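Local coordinates for protein molybdopterin biosynthesis enzyme, MoaB (Thermus thermophilus, PDB 3MCH) that probably binds molybdopterin and takes part in the biosynthesis of the molybdenum cofactor, at residues B[5-10]-B[51-56]; B[82-87]-B[123-128]. All blocks are in the same frame, centred on the assembly; numbering follows the deposited sequence.

Contact 1: residues B[5-10]-B[51-56]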
loop_
_atom_site.group_PDB
_atom_site.type_symbol
_atom_site.label_atom_id
_atom_site.label_comp_id
_atom_site.label_asym_id
_atom_site.label_seq_id
_atom_site.Cartn_x
_atom_site.Cartn_y
_atom_site.Cartn_z
ATOM N N GLY B 5 -2.779 -1.761 -24.443
ATOM C CA GLY B 5 -4.187 -2.032 -24.653
ATOM C C GLY B 5 -4.948 -1.151 -23.674
ATOM O O GLY B 5 -4.561 -1.043 -22.510
ATOM N N ILE B 6 -6.007 -0.499 -24.138
ATOM C CA ILE B 6 -6.811 0.358 -23.270
ATOM C C ILE B 6 -8.178 -0.302 -23.122
ATOM O O ILE B 6 -8.879 -0.515 -24.108
ATOM C CB ILE B 6 -6.967 1.783 -23.876
ATOM C CG1 ILE B 6 -5.590 2.441 -24.010
ATOM C CG2 ILE B 6 -7.870 2.643 -22.989
ATOM C CD1 ILE B 6 -4.737 2.590 -22.721
ATOM N N LEU B 7 -8.540 -0.643 -21.889
ATOM C CA LEU B 7 -9.817 -1.293 -21.619
ATOM C C LEU B 7 -10.733 -0.405 -20.792
ATOM O O LEU B 7 -10.458 -0.139 -19.624
ATOM C CB LEU B 7 -9.590 -2.611 -20.877
ATOM C CG LEU B 7 -10.850 -3.419 -20.543
ATOM C CD1 LEU B 7 -11.562 -3.806 -21.831
ATOM C CD2 LEU B 7 -10.468 -4.659 -19.752
ATOM N N THR B 8 -11.825 0.051 -21.397
ATOM C CA THR B 8 -12.777 0.903 -20.697
ATOM C C THR B 8 -13.874 0.045 -20.073
ATOM O O THR B 8 -14.683 -0.568 -20.773
ATOM C CB THR B 8 -13.391 1.947 -21.651
ATOM O OG1 THR B 8 -12.358 2.836 -22.098
ATOM C CG2 THR B 8 -14.469 2.763 -20.941
ATOM N N VAL B 9 -13.876 0.005 -18.744
ATOM C CA VAL B 9 -14.833 -0.782 -17.980
ATOM C C VAL B 9 -16.056 -0.034 -17.462
ATOM O O VAL B 9 -15.939 0.831 -16.591
ATOM C CB VAL B 9 -14.164 -1.375 -16.711
ATOM C CG1 VAL B 9 -15.152 -2.265 -15.964
ATOM C CG2 VAL B 9 -12.920 -2.162 -17.096
ATOM N N SER B 10 -17.224 -0.375 -18.006
ATOM C CA SER B 10 -18.494 0.231 -17.606
ATOM C C SER B 10 -19.624 -0.455 -18.364
ATOM O O SER B 10 -19.420 -0.968 -19.462
ATOM C CB SER B 10 -18.412 1.743 -17.811
ATOM O OG SER B 10 -19.700 2.325 -17.636
ATOM N N LYS B 51 -12.204 -10.122 -16.894
ATOM C CA LYS B 51 -11.148 -11.118 -16.836
ATOM C C LYS B 51 -10.874 -11.798 -18.179
ATOM O O LYS B 51 -9.724 -12.077 -18.505
ATOM C CB LYS B 51 -11.484 -12.160 -15.761
ATOM C CG LYS B 51 -11.667 -11.537 -14.378
ATOM C CD LYS B 51 -11.984 -12.559 -13.290
ATOM C CE LYS B 51 -10.792 -13.449 -12.987
ATOM N NZ LYS B 51 -11.040 -14.316 -11.793
ATOM N N LYS B 52 -11.918 -12.058 -18.963
ATOM C CA LYS B 52 -11.721 -12.702 -20.260
ATOM C C LYS B 52 -10.841 -11.846 -21.167
ATOM O O LYS B 52 -9.929 -12.355 -21.819
ATOM C CB LYS B 52 -13.058 -12.963 -20.958
ATOM C CG LYS B 52 -12.885 -13.653 -22.306
ATOM C CD LYS B 52 -14.199 -13.853 -23.040
ATOM C CE LYS B 52 -13.958 -14.495 -24.400
ATOM N NZ LYS B 52 -15.229 -14.729 -25.147
ATOM N N VAL B 53 -11.119 -10.547 -21.204
ATOM C CA VAL B 53 -10.347 -9.625 -22.026
ATOM C C VAL B 53 -8.918 -9.499 -21.505
ATOM O O VAL B 53 -7.965 -9.575 -22.274
ATOM C CB VAL B 53 -10.992 -8.218 -22.061
ATOM C CG1 VAL B 53 -10.110 -7.257 -22.851
ATOM C CG2 VAL B 53 -12.377 -8.293 -22.692
ATOM N N LEU B 54 -8.767 -9.303 -20.199
ATOM C CA LEU B 54 -7.434 -9.181 -19.617
ATOM C C LEU B 54 -6.631 -10.449 -19.869
ATOM O O LEU B 54 -5.430 -10.396 -20.135
ATOM C CB LEU B 54 -7.526 -8.919 -18.108
ATOM C CG LEU B 54 -8.109 -7.581 -17.649
ATOM C CD1 LEU B 54 -8.107 -7.530 -16.121
ATOM C CD2 LEU B 54 -7.289 -6.431 -18.229
ATOM N N ARG B 55 -7.306 -11.591 -19.789
ATOM C CA ARG B 55 -6.667 -12.883 -20.004
ATOM C C ARG B 55 -6.205 -12.987 -21.455
ATOM O O ARG B 55 -5.076 -13.392 -21.735
ATOM C CB ARG B 55 -7.661 -14.007 -19.697
ATOM C CG ARG B 55 -7.029 -15.372 -19.496
ATOM C CD ARG B 55 -8.096 -16.461 -19.464
ATOM N NE ARG B 55 -9.158 -16.174 -18.500
ATOM C CZ ARG B 55 -9.015 -16.227 -17.179
ATOM N NH1 ARG B 55 -10.043 -15.945 -16.389
ATOM N NH2 ARG B 55 -7.851 -16.574 -16.643
ATOM N N LEU B 56 -7.095 -12.620 -22.369
ATOM C CA LEU B 56 -6.820 -12.651 -23.802
ATOM C C LEU B 56 -5.643 -11.749 -24.163
ATOM O O LEU B 56 -4.684 -12.177 -24.809
ATOM C CB LEU B 56 -8.053 -12.179 -24.576
ATOM C CG LEU B 56 -8.788 -13.141 -25.513
ATOM C CD1 LEU B 56 -9.299 -14.341 -24.737
ATOM C CD2 LEU B 56 -9.940 -12.401 -26.178
#
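Leu-7 meets Val-53 and Leu-54 in a small, buried, purely apolar contact where helix 47-60 lies over strand 2-9 of the central sheet. The two segments bury 115 Å² between them. The backbones stay well apart, with Leu-7 CA 8.4 Å from Val-53 CA. Side chains span the gap. Leu-7 points from the strand toward the helix, and both of its methyls take part. CD1 of Leu-7 lies 3.9 Å from CG1 of Val-53, and the two side chains meet end on. CD2 of Leu-7 also lies near that methyl, at 4.1 Å from Val-53 CG1. Leu-7 CD2 touches Leu-54 as well, 3.9 Å from Leu-54 CD2. CG1 of Val-53 thus faces both prongs of the leucine fork. It is placed there by its torsion, which sets CG1 opposite the backbone N (chi1 176°). Leu-54 behaves differently. Its side chain lies across that of Leu-7, roughly perpendicular, and one methyl bends in to make the touch. Leu-54 also packs on Ile-66 and Thr-68 of the next strand, while Leu-7 touches Val-43 of the strand on its other flank. The backbone of Leu-7 is hydrogen-bonded to Leu-67 of strand 65-69, within the sheet. Helix 47-60 joins the parallel strands 35-43 and 65-69, and strand 2-9 lies between them in the sheet. This is the packing of a beta-alpha-beta crossover, whose helix rests here on the strand it passes over.

Contact 2: residues B[82-87]-B[123-128]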
loop_
_atom_site.group_PDB
_atom_site.type_symbol
_atom_site.label_atom_id
_atom_site.label_comp_id
_atom_site.label_asym_id
_atom_site.label_seq_id
_atom_site.Cartn_x
_atom_site.Cartn_y
_atom_site.Cartn_z
ATOM N N GLU B 82 -10.935 -6.055 -7.958
ATOM C CA GLU B 82 -11.078 -7.454 -7.565
ATOM C C GLU B 82 -10.882 -8.379 -8.755
ATOM O O GLU B 82 -10.187 -9.387 -8.657
ATOM C CB GLU B 82 -12.461 -7.712 -6.953
ATOM C CG GLU B 82 -12.676 -7.082 -5.589
ATOM C CD GLU B 82 -13.337 -5.720 -5.664
ATOM O OE1 GLU B 82 -12.838 -4.848 -6.406
ATOM O OE2 GLU B 82 -14.360 -5.523 -4.974
ATOM N N ALA B 83 -11.499 -8.038 -9.878
ATOM C CA ALA B 83 -11.385 -8.858 -11.078
ATOM C C ALA B 83 -9.937 -8.935 -11.542
ATOM O O ALA B 83 -9.458 -9.989 -11.963
ATOM C CB ALA B 83 -12.262 -8.292 -12.187
ATOM N N THR B 84 -9.238 -7.810 -11.451
ATOM C CA THR B 84 -7.848 -7.742 -11.870
ATOM C C THR B 84 -6.912 -8.516 -10.949
ATOM O O THR B 84 -6.092 -9.306 -11.417
ATOM C CB THR B 84 -7.370 -6.274 -11.945
ATOM O OG1 THR B 84 -8.200 -5.550 -12.857
ATOM C CG2 THR B 84 -5.922 -6.208 -12.420
ATOM N N ARG B 85 -7.034 -8.288 -9.643
ATOM C CA ARG B 85 -6.176 -8.963 -8.673
ATOM C C ARG B 85 -6.170 -10.471 -8.861
ATOM O O ARG B 85 -5.134 -11.119 -8.743
ATOM C CB ARG B 85 -6.622 -8.656 -7.242
ATOM C CG ARG B 85 -6.463 -7.216 -6.805
ATOM C CD ARG B 85 -6.582 -7.121 -5.286
ATOM N NE ARG B 85 -5.429 -7.719 -4.623
ATOM C CZ ARG B 85 -5.406 -8.104 -3.351
ATOM N NH1 ARG B 85 -6.486 -7.963 -2.591
ATOM N NH2 ARG B 85 -4.297 -8.617 -2.833
ATOM N N GLU B 86 -7.341 -11.022 -9.156
ATOM C CA GLU B 86 -7.483 -12.456 -9.346
ATOM C C GLU B 86 -6.696 -13.008 -10.530
ATOM O O GLU B 86 -6.465 -14.213 -10.614
ATOM C CB GLU B 86 -8.967 -12.805 -9.485
ATOM C CG GLU B 86 -9.748 -12.631 -8.188
ATOM C CD GLU B 86 -11.243 -12.494 -8.408
ATOM O OE1 GLU B 86 -11.783 -13.188 -9.291
ATOM O OE2 GLU B 86 -11.881 -11.698 -7.686
ATOM N N LEU B 87 -6.276 -12.127 -11.436
ATOM C CA LEU B 87 -5.525 -12.538 -12.622
ATOM C C LEU B 87 -4.028 -12.237 -12.541
ATOM O O LEU B 87 -3.260 -12.665 -13.401
ATOM C CB LEU B 87 -6.095 -11.849 -13.867
ATOM C CG LEU B 87 -7.526 -12.179 -14.301
ATOM C CD1 LEU B 87 -7.929 -11.271 -15.454
ATOM C CD2 LEU B 87 -7.620 -13.643 -14.708
ATOM N N THR B 123 3.052 -9.054 -18.859
ATOM C CA THR B 123 2.181 -7.908 -19.093
ATOM C C THR B 123 1.935 -7.123 -17.809
ATOM O O THR B 123 1.567 -7.692 -16.781
ATOM C CB THR B 123 0.813 -8.359 -19.652
ATOM O OG1 THR B 123 1.019 -9.127 -20.844
ATOM C CG2 THR B 123 -0.065 -7.149 -19.974
ATOM N N LEU B 124 2.154 -5.812 -17.873
ATOM C CA LEU B 124 1.919 -4.946 -16.725
ATOM C C LEU B 124 0.497 -4.427 -16.859
ATOM O O LEU B 124 0.109 -3.953 -17.926
ATOM C CB LEU B 124 2.906 -3.773 -16.729
ATOM C CG LEU B 124 2.806 -2.758 -15.591
ATOM C CD1 LEU B 124 3.097 -3.426 -14.249
ATOM C CD2 LEU B 124 3.800 -1.632 -15.855
ATOM N N ILE B 125 -0.273 -4.517 -15.778
ATOM C CA ILE B 125 -1.661 -4.082 -15.779
ATOM C C ILE B 125 -1.912 -3.043 -14.696
ATOM O O ILE B 125 -1.587 -3.263 -13.525
ATOM C CB ILE B 125 -2.618 -5.288 -15.544
ATOM C CG1 ILE B 125 -2.308 -6.393 -16.556
ATOM C CG2 ILE B 125 -4.071 -4.848 -15.665
ATOM C CD1 ILE B 125 -1.187 -7.307 -16.137
ATOM N N LEU B 126 -2.471 -1.903 -15.100
ATOM C CA LEU B 126 -2.797 -0.830 -14.163
ATOM C C LEU B 126 -4.279 -0.481 -14.263
ATOM O O LEU B 126 -4.811 -0.362 -15.369
ATOM C CB LEU B 126 -1.987 0.438 -14.473
ATOM C CG LEU B 126 -0.556 0.569 -13.941
ATOM C CD1 LEU B 126 0.329 -0.524 -14.495
ATOM C CD2 LEU B 126 -0.025 1.942 -14.325
ATOM N N ASN B 127 -4.930 -0.322 -13.111
ATOM C CA ASN B 127 -6.345 0.064 -13.041
ATOM C C ASN B 127 -6.422 1.575 -12.828
ATOM O O ASN B 127 -6.193 2.051 -11.711
ATOM C CB ASN B 127 -7.055 -0.560 -11.832
ATOM C CG ASN B 127 -7.189 -2.065 -11.911
ATOM O OD1 ASN B 127 -7.320 -2.720 -10.879
ATOM N ND2 ASN B 127 -7.190 -2.618 -13.119
ATOM N N LEU B 128 -6.751 2.326 -13.875
ATOM C CA LEU B 128 -6.895 3.778 -13.771
ATOM C C LEU B 128 -8.351 4.124 -13.439
ATOM O O LEU B 128 -9.262 3.341 -13.718
ATOM C CB LEU B 128 -6.546 4.442 -15.106
ATOM C CG LEU B 128 -5.130 4.319 -15.665
ATOM C CD1 LEU B 128 -5.127 4.759 -17.121
ATOM C CD2 LEU B 128 -4.185 5.181 -14.840
#
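Thr-84, on helix 80-85, meets Asn-127 and Ile-125 of strand 123-128 through every atom of its side chain. Thr-84 CB lies against the amide, 3.7 Å from Asn-127 OD1. From there the side chain forks. The hydroxyl branch accepts a hydrogen bond: Asn-127 ND2 to Thr-84 OG1 is 3.1 Å, with an N-H...O angle of 156°. OG1 sits nearly in the amide plane, 13° out of it. The same hydroxyl is also hydrogen-bonded to the carbonyl O of Thr-80, one turn back in the helix. The torsion that sets OG1 beside the backbone N (chi1 -58°) puts the methyl CG2 anti to that N. Thr-84 CG2 lies 3.9 Å from Asn-127 ND2 and 4.0 Å from Ile-125 CG2, the Thr-84 and Ile-125 side chains running in opposite senses. Asn-127 is buried, and both ends of its amide are used. ND2 is also hydrogen-bonded to Thr-68 OG1, and OD1 to the backbone N of Val-116. A leucine in its place would probably leave the Val-116 N without its acceptor, the Thr-84 hydroxyl without its donor and Thr-68 OG1 without its amide partner. This is helix-on-sheet packing in the alpha/beta fold of the MogA/MoaB family, with short helix 80-85 tied to an inner strand.

Contact 1 and contact 2 lie side by side on one sheet, their centres about 9 Å apart. Contact 1 closes along the chain before contact 2 opens. They touch directly. Leu-87 CD1 packs 3.6 Å from Leu-54 CB and 3.5 Å from Lys-51 CA. At the outer edge of this packing a salt bridge joins Lys-51 NZ to Glu-86 OE1 at 2.8 Å. Strand 65-69 runs between the two strands concerned: its Thr-68 is touched by Leu-54 and hydrogen-bonded by Asn-127. Helices 47-60 and 80-85 thus pack beside each other, over strands 2-9 and 123-128 on either side of strand 65-69, within the probable molybdopterin-binding domain. Neither contact by itself identifies a ligand-binding residue.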